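Local atomic coordinates of trichomaglin (Trichosanthes lepiniana, PDB entry 1SGL), a protein that probably cleaves RNA as an S-like ribonuclease of the ribonuclease T2 family. Residues D6-A11 with L45-S50; L12-T17 with T38-H43. One frame throughout, in Å; residues are numbered along the deposited sequence.

How the contacts relate
Both contacts join the same two antiparallel strands, 7-14 and 40-47, and Ala11 and His43 connect them where they meet. Contact 1 holds the end near the N-terminus. Contact 2 holds the other end and the turn into helix 15-18. Both are mostly buried, but contact 2 lies deeper, centred about 7 Å from the chain centre against about 12 Å. The apolar face of each packs on helix 116-129. Contact 1 mixes Leu10, Leu45 and Pro47 with Phe8, whose ring partners lie outside the pair. In contact 2 Trp14 and Phe40 pair across the strands. The other face is mixed: Ile9 beside Arg46 in contact 1, Gln13 with His43 nearby in contact 2. Sulfates bind there in both.

Contact 1. Residues D6-A11 with L45-S50; sequences DYFILA and LRPEYS. With SO4 (sulfate ion), chain D.
Ile9 lies beside Arg46 and packs across Glu48. Its CD1 methyl sits over one face of the Arg46 guanidinium, 3.7 Å above the plane and toward the rim. The same methyl is 3.7 Å from Glu48 CB. CG1 of Ile9, anti to the carbonyl carbon (chi1 -59°), carries this methyl across to both partners. The Glu48 chain is extended beyond CG and runs alongside Tyr7. Its OE1 comes within 3.6 Å of Tyr7 CB, with carboxylate and ring planes 77° apart. The Arg46 chain is extended from CG to NE. Its NH2 donates to O4 of a sulfate ion at 3.2 Å and more weakly to O2. NH1 donates to a water. The sulfate is also bound by Lys167 and Ser180. An alanine in place of Arg46 would probably leave this anion without one of its donors and the Ile9 methyl without the flat group beneath it.

The backbones form an antiparallel pair. Ile9 N bonds Arg46 O at 2.8 Å, and Arg46 N returns to Ile9 O at 3.0 Å. Glu48 N adds a bond to Tyr7 O at 2.8 Å. On the opposite face Leu45 CD1 touches Phe8 CB, and Phe8 also meets the ring of Phe187. Leu10 and Leu45 rest on Thr123 of helix 116-129. The strand pair therefore has one apolar face turned to the core, and one where Ile9 supports a guanidinium that, with Lys167 and Ser180, holds a sulfate, probably from the crystallisation liquor; this could mark an anion-binding spot.

Contact 2. Residues L12-T17 with T38-H43; sequences LQWAGT and TQFTIH. With SO4 (sulfate ion), chain C; SO4 (sulfate ion), chain B.
Trp14 and Phe40 form an edge-to-face aromatic pair. The edge of the indole points at the phenyl face, with planes at 65°. Trp14 CE3 lies 3.5 Å above the Phe40 ring, over its centre. Trp14 has CG anti to the backbone N (chi1 -179°), which turns the six-membered ring across the neighbouring strand. Thr38 CG2 packs near the rim of the indole, 3.4 Å from Trp14 CZ2. The indole NE1 is bonded to Pro205 O. Leu12 CB touches Phe40 CD2, and Leu12 CD2 meets Ile42 CG1.

Backbone bonds tie the strands. Gln13 N and Thr41 O are 2.8 Å apart, and Thr41 N returns to Gln13 O. Ala15 N extends the pairing to Gln39 O at 3.1 Å, at the start of helix 15-18.

The polar contacts lie on the other face. Gln13 OE1 is 2.8 Å from His43 ND1, but the angle is too poor for a hydrogen bond. His43 NE2 donates to O3 of one sulfate at 2.8 Å, nearly straight at 172°. Gln13 NE2 bonds a second sulfate weakly. The sulfates, probably from the crystallisation liquor, lie beside His43 of the T2 His-Gly-Leu motif, consistent with a site that binds RNA phosphate.

Contact 1. Residues D6-A11 with L45-S50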
ATOM      1  N   ASP A   6      17.634  -7.200   0.600  1.00 29.51           N
ATOM      2  CA  ASP A   6      17.272  -8.387   1.361  1.00 28.32           C
ATOM      3  C   ASP A   6      15.769  -8.503   1.510  1.00 26.90           C
ATOM      4  O   ASP A   6      15.225  -9.604   1.543  1.00 26.36           O
ATOM      5  CB  ASP A   6      17.855  -8.356   2.785  1.00 30.04           C
ATOM      6  CG  ASP A   6      19.372  -8.486   2.824  1.00 31.12           C
ATOM      7  OD1 ASP A   6      19.944  -9.310   2.079  1.00 30.21           O
ATOM      8  OD2 ASP A   6      19.989  -7.769   3.633  1.00 32.89           O
ATOM      9  N   TYR A   7      15.097  -7.361   1.599  1.00 26.64           N
ATOM     10  CA  TYR A   7      13.664  -7.380   1.828  1.00 26.01           C
ATOM     11  C   TYR A   7      12.776  -6.603   0.869  1.00 25.10           C
ATOM     12  O   TYR A   7      13.233  -5.737   0.130  1.00 25.16           O
ATOM     13  CB  TYR A   7      13.389  -6.879   3.247  1.00 25.17           C
ATOM     14  CG  TYR A   7      14.302  -7.477   4.299  1.00 25.25           C
ATOM     15  CD1 TYR A   7      15.441  -6.793   4.739  1.00 25.80           C
ATOM     16  CD2 TYR A   7      14.029  -8.727   4.853  1.00 23.91           C
ATOM     17  CE1 TYR A   7      16.283  -7.344   5.709  1.00 24.16           C
ATOM     18  CE2 TYR A   7      14.860  -9.284   5.816  1.00 24.78           C
ATOM     19  CZ  TYR A   7      15.984  -8.587   6.238  1.00 25.11           C
ATOM     20  OH  TYR A   7      16.808  -9.153   7.174  1.00 24.66           O
ATOM     21  N   PHE A   8      11.492  -6.942   0.909  1.00 24.51           N
ATOM     22  CA  PHE A   8      10.466  -6.285   0.120  1.00 22.90           C
ATOM     23  C   PHE A   8       9.599  -5.483   1.091  1.00 22.89           C
ATOM     24  O   PHE A   8       9.431  -5.855   2.258  1.00 21.85           O
ATOM     25  CB  PHE A   8       9.567  -7.306  -0.583  1.00 24.82           C
ATOM     26  CG  PHE A   8      10.170  -7.918  -1.811  1.00 24.91           C
ATOM     27  CD1 PHE A   8      10.559  -9.253  -1.819  1.00 27.18           C
ATOM     28  CD2 PHE A   8      10.329  -7.164  -2.971  1.00 26.36           C
ATOM     29  CE1 PHE A   8      11.099  -9.835  -2.975  1.00 28.94           C
ATOM     30  CE2 PHE A   8      10.864  -7.728  -4.126  1.00 26.91           C
ATOM     31  CZ  PHE A   8      11.249  -9.065  -4.129  1.00 28.42           C
ATOM     32  N   ILE A   9       9.063  -4.372   0.611  1.00 22.09           N
ATOM     33  CA  ILE A   9       8.178  -3.563   1.413  1.00 21.66           C
ATOM     34  C   ILE A   9       6.843  -3.478   0.687  1.00 21.57           C
ATOM     35  O   ILE A   9       6.796  -3.169  -0.513  1.00 22.51           O
ATOM     36  CB  ILE A   9       8.699  -2.126   1.597  1.00 24.72           C
ATOM     37  CG1 ILE A   9      10.069  -2.141   2.276  1.00 26.19           C
ATOM     38  CG2 ILE A   9       7.700  -1.319   2.441  1.00 24.61           C
ATOM     39  CD1 ILE A   9      10.678  -0.770   2.432  1.00 29.26           C
ATOM     40  N   LEU A  10       5.768  -3.779   1.410  1.00 20.01           N
ATOM     41  CA  LEU A  10       4.412  -3.688   0.878  1.00 19.14           C
ATOM     42  C   LEU A  10       3.818  -2.456   1.541  1.00 18.20           C
ATOM     43  O   LEU A  10       3.557  -2.456   2.741  1.00 18.01           O
ATOM     44  CB  LEU A  10       3.578  -4.919   1.245  1.00 19.32           C
ATOM     45  CG  LEU A  10       2.082  -4.856   0.883  1.00 21.40           C
ATOM     46  CD1 LEU A  10       1.900  -4.678  -0.617  1.00 21.29           C
ATOM     47  CD2 LEU A  10       1.390  -6.133   1.353  1.00 21.68           C
ATOM     48  N   ALA A  11       3.623  -1.405   0.756  1.00 18.15           N
ATOM     49  CA  ALA A  11       3.079  -0.154   1.258  1.00 18.53           C
ATOM     50  C   ALA A  11       1.565  -0.086   1.104  1.00 19.46           C
ATOM     51  O   ALA A  11       1.032  -0.295   0.011  1.00 19.17           O
ATOM     52  CB  ALA A  11       3.729   1.011   0.529  1.00 17.60           C
ATOM     53  N   LEU A  45       4.319  -2.640  -4.081  1.00 22.48           N
ATOM     54  CA  LEU A  45       5.325  -3.539  -3.534  1.00 22.71           C
ATOM     55  C   LEU A  45       6.667  -3.104  -4.130  1.00 24.00           C
ATOM     56  O   LEU A  45       6.747  -2.803  -5.322  1.00 24.02           O
ATOM     57  CB  LEU A  45       5.032  -4.978  -3.956  1.00 22.91           C
ATOM     58  CG  LEU A  45       6.040  -6.036  -3.491  1.00 24.75           C
ATOM     59  CD1 LEU A  45       5.783  -6.376  -2.027  1.00 23.83           C
ATOM     60  CD2 LEU A  45       5.915  -7.280  -4.345  1.00 25.10           C
ATOM     61  N   ARG A  46       7.719  -3.067  -3.322  1.00 24.16           N
ATOM     62  CA  ARG A  46       9.015  -2.650  -3.844  1.00 25.08           C
ATOM     63  C   ARG A  46      10.186  -3.219  -3.058  1.00 26.09           C
ATOM     64  O   ARG A  46      10.042  -3.580  -1.891  1.00 23.66           O
ATOM     65  CB  ARG A  46       9.113  -1.124  -3.845  1.00 25.00           C
ATOM     66  CG  ARG A  46       9.246  -0.502  -2.463  1.00 24.01           C
ATOM     67  CD  ARG A  46       9.344   1.009  -2.549  1.00 26.43           C
ATOM     68  NE  ARG A  46       9.866   1.615  -1.320  1.00 28.39           N
ATOM     69  CZ  ARG A  46       9.135   1.913  -0.249  1.00 28.63           C
ATOM     70  NH1 ARG A  46       7.829   1.668  -0.231  1.00 28.49           N
ATOM     71  NH2 ARG A  46       9.711   2.479   0.801  1.00 29.73           N
ATOM     72  N   PRO A  47      11.359  -3.326  -3.706  1.00 28.05           N
ATOM     73  CA  PRO A  47      12.564  -3.850  -3.049  1.00 29.54           C
ATOM     74  C   PRO A  47      13.040  -2.781  -2.074  1.00 30.99           C
ATOM     75  O   PRO A  47      12.974  -1.593  -2.385  1.00 31.14           O
ATOM     76  CB  PRO A  47      13.553  -4.020  -4.205  1.00 29.85           C
ATOM     77  CG  PRO A  47      12.657  -4.165  -5.430  1.00 29.91           C
ATOM     78  CD  PRO A  47      11.580  -3.150  -5.152  1.00 28.79           C
ATOM     79  N   GLU A  48      13.504  -3.186  -0.897  1.00 32.72           N
ATOM     80  CA  GLU A  48      13.993  -2.219   0.079  1.00 35.13           C
ATOM     81  C   GLU A  48      15.488  -1.969  -0.126  1.00 37.06           C
ATOM     82  O   GLU A  48      16.314  -2.838   0.145  1.00 36.65           O
ATOM     83  CB  GLU A  48      13.730  -2.724   1.500  1.00 35.89           C
ATOM     84  CG  GLU A  48      14.323  -1.846   2.595  1.00 37.29           C
ATOM     85  CD  GLU A  48      13.853  -2.243   3.988  1.00 38.31           C
ATOM     86  OE1 GLU A  48      13.859  -3.448   4.306  1.00 36.60           O
ATOM     87  OE2 GLU A  48      13.483  -1.343   4.769  1.00 40.10           O
ATOM     88  N   TYR A  49      15.827  -0.788  -0.634  1.00 39.60           N
ATOM     89  CA  TYR A  49      17.220  -0.418  -0.866  1.00 42.36           C
ATOM     90  C   TYR A  49      17.640   0.557   0.229  1.00 45.73           C
ATOM     91  O   TYR A  49      16.907   1.498   0.543  1.00 46.67           O
ATOM     92  CB  TYR A  49      17.386   0.232  -2.244  1.00 39.76           C
ATOM     93  CG  TYR A  49      17.102  -0.694  -3.409  1.00 38.11           C
ATOM     94  CD1 TYR A  49      15.937  -0.561  -4.173  1.00 37.40           C
ATOM     95  CD2 TYR A  49      18.006  -1.701  -3.758  1.00 37.28           C
ATOM     96  CE1 TYR A  49      15.685  -1.407  -5.258  1.00 35.89           C
ATOM     97  CE2 TYR A  49      17.765  -2.548  -4.832  1.00 35.82           C
ATOM     98  CZ  TYR A  49      16.605  -2.396  -5.580  1.00 36.57           C
ATOM     99  OH  TYR A  49      16.378  -3.233  -6.652  1.00 36.07           O
ATOM    100  N   SER A  50      18.814   0.338   0.813  1.00 49.81           N
ATOM    101  CA  SER A  50      19.281   1.202   1.898  1.00 53.63           C
ATOM    102  C   SER A  50      20.772   1.523   1.817  1.00 55.97           C
ATOM    103  O   SER A  50      21.452   1.587   2.845  1.00 57.05           O
ATOM    104  CB  SER A  50      18.992   0.529   3.244  1.00 53.76           C
ATOM    105  OG  SER A  50      17.708  -0.074   3.256  1.00 54.56           O
TER
HETATM  106  S   SO4 D 253       8.076   3.744   3.890  1.00 81.83           S
HETATM  107  O1  SO4 D 253       8.050   5.065   3.231  1.00 81.58           O
HETATM  108  O2  SO4 D 253       7.171   2.814   3.181  1.00 80.97           O
HETATM  109  O3  SO4 D 253       7.631   3.906   5.289  1.00 81.59           O
HETATM  110  O4  SO4 D 253       9.451   3.204   3.859  1.00 81.12           O
HETATM  111  O   HOH W   1      16.634  -4.836   1.655  1.00 23.63           O
HETATM  112  O   HOH W   2       6.275  -0.000  -1.425  1.00 38.73           O

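Contact 2. Residues L12-T17 with T38-H43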
ATOM      1  N   LEU A  12       0.881   0.200   2.204  1.00 20.48           N
ATOM      2  CA  LEU A  12      -0.572   0.312   2.209  1.00 20.75           C
ATOM      3  C   LEU A  12      -0.955   1.724   2.622  1.00 21.88           C
ATOM      4  O   LEU A  12      -0.276   2.340   3.440  1.00 22.34           O
ATOM      5  CB  LEU A  12      -1.193  -0.677   3.193  1.00 19.87           C
ATOM      6  CG  LEU A  12      -0.855  -2.159   3.023  1.00 20.31           C
ATOM      7  CD1 LEU A  12      -1.616  -2.966   4.077  1.00 20.36           C
ATOM      8  CD2 LEU A  12      -1.224  -2.626   1.622  1.00 21.31           C
ATOM      9  N   GLN A  13      -2.044   2.232   2.056  1.00 21.72           N
ATOM     10  CA  GLN A  13      -2.511   3.572   2.369  1.00 21.92           C
ATOM     11  C   GLN A  13      -3.878   3.535   3.018  1.00 20.41           C
ATOM     12  O   GLN A  13      -4.720   2.721   2.648  1.00 20.76           O
ATOM     13  CB  GLN A  13      -2.588   4.412   1.093  1.00 26.53           C
ATOM     14  CG  GLN A  13      -1.230   4.696   0.495  1.00 34.35           C
ATOM     15  CD  GLN A  13      -1.270   5.719  -0.609  1.00 37.45           C
ATOM     16  OE1 GLN A  13      -0.245   6.006  -1.229  1.00 42.63           O
ATOM     17  NE2 GLN A  13      -2.451   6.286  -0.866  1.00 40.21           N
ATOM     18  N   TRP A  14      -4.095   4.421   3.982  1.00 19.12           N
ATOM     19  CA  TRP A  14      -5.379   4.501   4.662  1.00 18.65           C
ATOM     20  C   TRP A  14      -6.302   5.384   3.823  1.00 18.67           C
ATOM     21  O   TRP A  14      -6.071   6.589   3.678  1.00 18.41           O
ATOM     22  CB  TRP A  14      -5.221   5.101   6.067  1.00 17.33           C
ATOM     23  CG  TRP A  14      -6.526   5.174   6.810  1.00 18.10           C
ATOM     24  CD1 TRP A  14      -7.207   6.302   7.170  1.00 17.61           C
ATOM     25  CD2 TRP A  14      -7.339   4.065   7.227  1.00 17.32           C
ATOM     26  NE1 TRP A  14      -8.399   5.966   7.782  1.00 17.27           N
ATOM     27  CE2 TRP A  14      -8.503   4.602   7.829  1.00 17.36           C
ATOM     28  CE3 TRP A  14      -7.194   2.675   7.153  1.00 16.89           C
ATOM     29  CZ2 TRP A  14      -9.514   3.797   8.350  1.00 18.11           C
ATOM     30  CZ3 TRP A  14      -8.204   1.869   7.674  1.00 16.67           C
ATOM     31  CH2 TRP A  14      -9.348   2.436   8.264  1.00 19.07           C
ATOM     32  N   ALA A  15      -7.350   4.781   3.279  1.00 19.12           N
ATOM     33  CA  ALA A  15      -8.285   5.505   2.421  1.00 20.71           C
ATOM     34  C   ALA A  15      -8.849   6.790   3.029  1.00 21.53           C
ATOM     35  O   ALA A  15      -8.960   7.800   2.345  1.00 20.58           O
ATOM     36  CB  ALA A  15      -9.419   4.582   2.006  1.00 19.83           C
ATOM     37  N   GLY A  16      -9.190   6.757   4.315  1.00 23.08           N
ATOM     38  CA  GLY A  16      -9.750   7.936   4.951  1.00 23.55           C
ATOM     39  C   GLY A  16      -8.860   9.162   4.874  1.00 25.36           C
ATOM     40  O   GLY A  16      -9.336  10.285   4.686  1.00 26.34           O
ATOM     41  N   THR A  17      -7.558   8.955   5.011  1.00 25.49           N
ATOM     42  CA  THR A  17      -6.614  10.061   4.977  1.00 25.84           C
ATOM     43  C   THR A  17      -6.287  10.526   3.558  1.00 27.37           C
ATOM     44  O   THR A  17      -6.067  11.717   3.321  1.00 28.02           O
ATOM     45  CB  THR A  17      -5.317   9.677   5.723  1.00 25.80           C
ATOM     46  OG1 THR A  17      -5.642   9.373   7.086  1.00 26.54           O
ATOM     47  CG2 THR A  17      -4.299  10.812   5.682  1.00 23.83           C
ATOM     48  N   THR A  38     -14.199   2.150   5.150  1.00 38.59           N
ATOM     49  CA  THR A  38     -12.890   2.723   4.904  1.00 33.33           C
ATOM     50  C   THR A  38     -11.860   1.678   5.304  1.00 30.36           C
ATOM     51  O   THR A  38     -11.976   1.063   6.361  1.00 29.00           O
ATOM     52  CB  THR A  38     -12.706   4.003   5.740  1.00 32.43           C
ATOM     53  OG1 THR A  38     -13.679   4.967   5.326  1.00 33.41           O
ATOM     54  CG2 THR A  38     -11.320   4.582   5.555  1.00 30.81           C
ATOM     55  N   GLN A  39     -10.858   1.474   4.459  1.00 27.90           N
ATOM     56  CA  GLN A  39      -9.839   0.476   4.745  1.00 26.40           C
ATOM     57  C   GLN A  39      -8.469   0.829   4.199  1.00 23.79           C
ATOM     58  O   GLN A  39      -8.299   1.834   3.501  1.00 22.88           O
ATOM     59  CB  GLN A  39     -10.237  -0.862   4.133  1.00 28.80           C
ATOM     60  CG  GLN A  39     -11.564  -1.419   4.591  1.00 35.71           C
ATOM     61  CD  GLN A  39     -11.758  -2.839   4.109  1.00 38.06           C
ATOM     62  OE1 GLN A  39     -11.626  -3.122   2.913  1.00 40.14           O
ATOM     63  NE2 GLN A  39     -12.062  -3.746   5.035  1.00 39.46           N
ATOM     64  N   PHE A  40      -7.496  -0.015   4.531  1.00 19.37           N
ATOM     65  CA  PHE A  40      -6.144   0.140   4.016  1.00 18.68           C
ATOM     66  C   PHE A  40      -6.180  -0.510   2.636  1.00 18.22           C
ATOM     67  O   PHE A  40      -6.708  -1.609   2.488  1.00 17.21           O
ATOM     68  CB  PHE A  40      -5.117  -0.622   4.862  1.00 16.56           C
ATOM     69  CG  PHE A  40      -4.589   0.154   6.035  1.00 16.63           C
ATOM     70  CD1 PHE A  40      -4.983  -0.164   7.331  1.00 17.59           C
ATOM     71  CD2 PHE A  40      -3.710   1.210   5.842  1.00 15.81           C
ATOM     72  CE1 PHE A  40      -4.501   0.570   8.426  1.00 16.86           C
ATOM     73  CE2 PHE A  40      -3.227   1.950   6.925  1.00 15.35           C
ATOM     74  CZ  PHE A  40      -3.619   1.630   8.214  1.00 16.89           C
ATOM     75  N   THR A  41      -5.642   0.173   1.633  1.00 18.01           N
ATOM     76  CA  THR A  41      -5.580  -0.372   0.276  1.00 17.20           C
ATOM     77  C   THR A  41      -4.109  -0.398  -0.150  1.00 18.58           C
ATOM     78  O   THR A  41      -3.251   0.235   0.472  1.00 18.40           O
ATOM     79  CB  THR A  41      -6.392   0.479  -0.739  1.00 16.70           C
ATOM     80  OG1 THR A  41      -5.884   1.820  -0.765  1.00 14.09           O
ATOM     81  CG2 THR A  41      -7.879   0.494  -0.351  1.00 13.98           C
ATOM     82  N   ILE A  42      -3.829  -1.131  -1.215  1.00 18.99           N
ATOM     83  CA  ILE A  42      -2.469  -1.280  -1.718  1.00 18.94           C
ATOM     84  C   ILE A  42      -1.940  -0.081  -2.486  1.00 19.31           C
ATOM     85  O   ILE A  42      -2.617   0.449  -3.363  1.00 19.99           O
ATOM     86  CB  ILE A  42      -2.382  -2.500  -2.663  1.00 20.28           C
ATOM     87  CG1 ILE A  42      -2.777  -3.765  -1.903  1.00 18.42           C
ATOM     88  CG2 ILE A  42      -0.982  -2.607  -3.271  1.00 18.76           C
ATOM     89  CD1 ILE A  42      -3.114  -4.919  -2.809  1.00 21.65           C
ATOM     90  N   HIS A  43      -0.733   0.356  -2.149  1.00 19.59           N
ATOM     91  CA  HIS A  43      -0.116   1.433  -2.900  1.00 21.01           C
ATOM     92  C   HIS A  43       0.897   0.758  -3.829  1.00 21.11           C
ATOM     93  O   HIS A  43       0.970   1.082  -5.011  1.00 22.87           O
ATOM     94  CB  HIS A  43       0.617   2.432  -2.008  1.00 21.48           C
ATOM     95  CG  HIS A  43       1.314   3.501  -2.787  1.00 24.87           C
ATOM     96  ND1 HIS A  43       0.634   4.535  -3.398  1.00 25.78           N
ATOM     97  CD2 HIS A  43       2.610   3.634  -3.158  1.00 25.16           C
ATOM     98  CE1 HIS A  43       1.480   5.254  -4.116  1.00 26.59           C
ATOM     99  NE2 HIS A  43       2.685   4.728  -3.989  1.00 25.88           N
TER
HETATM  100  S   SO4 C 252      -2.149   7.578  -4.997  1.00 62.99           S
HETATM  101  O1  SO4 C 252      -1.535   7.277  -3.690  1.00 64.03           O
HETATM  102  O2  SO4 C 252      -2.996   8.776  -4.867  1.00 63.95           O
HETATM  103  O3  SO4 C 252      -2.979   6.441  -5.433  1.00 63.12           O
HETATM  104  O4  SO4 C 252      -1.088   7.822  -5.988  1.00 63.08           O
HETATM  105  S   SO4 B 251       6.337   5.539  -5.071  1.00 54.25           S
HETATM  106  O1  SO4 B 251       7.153   6.762  -4.962  1.00 55.18           O
HETATM  107  O2  SO4 B 251       6.746   4.796  -6.276  1.00 54.76           O
HETATM  108  O3  SO4 B 251       4.918   5.913  -5.178  1.00 55.68           O
HETATM  109  O4  SO4 B 251       6.526   4.693  -3.875  1.00 55.34           O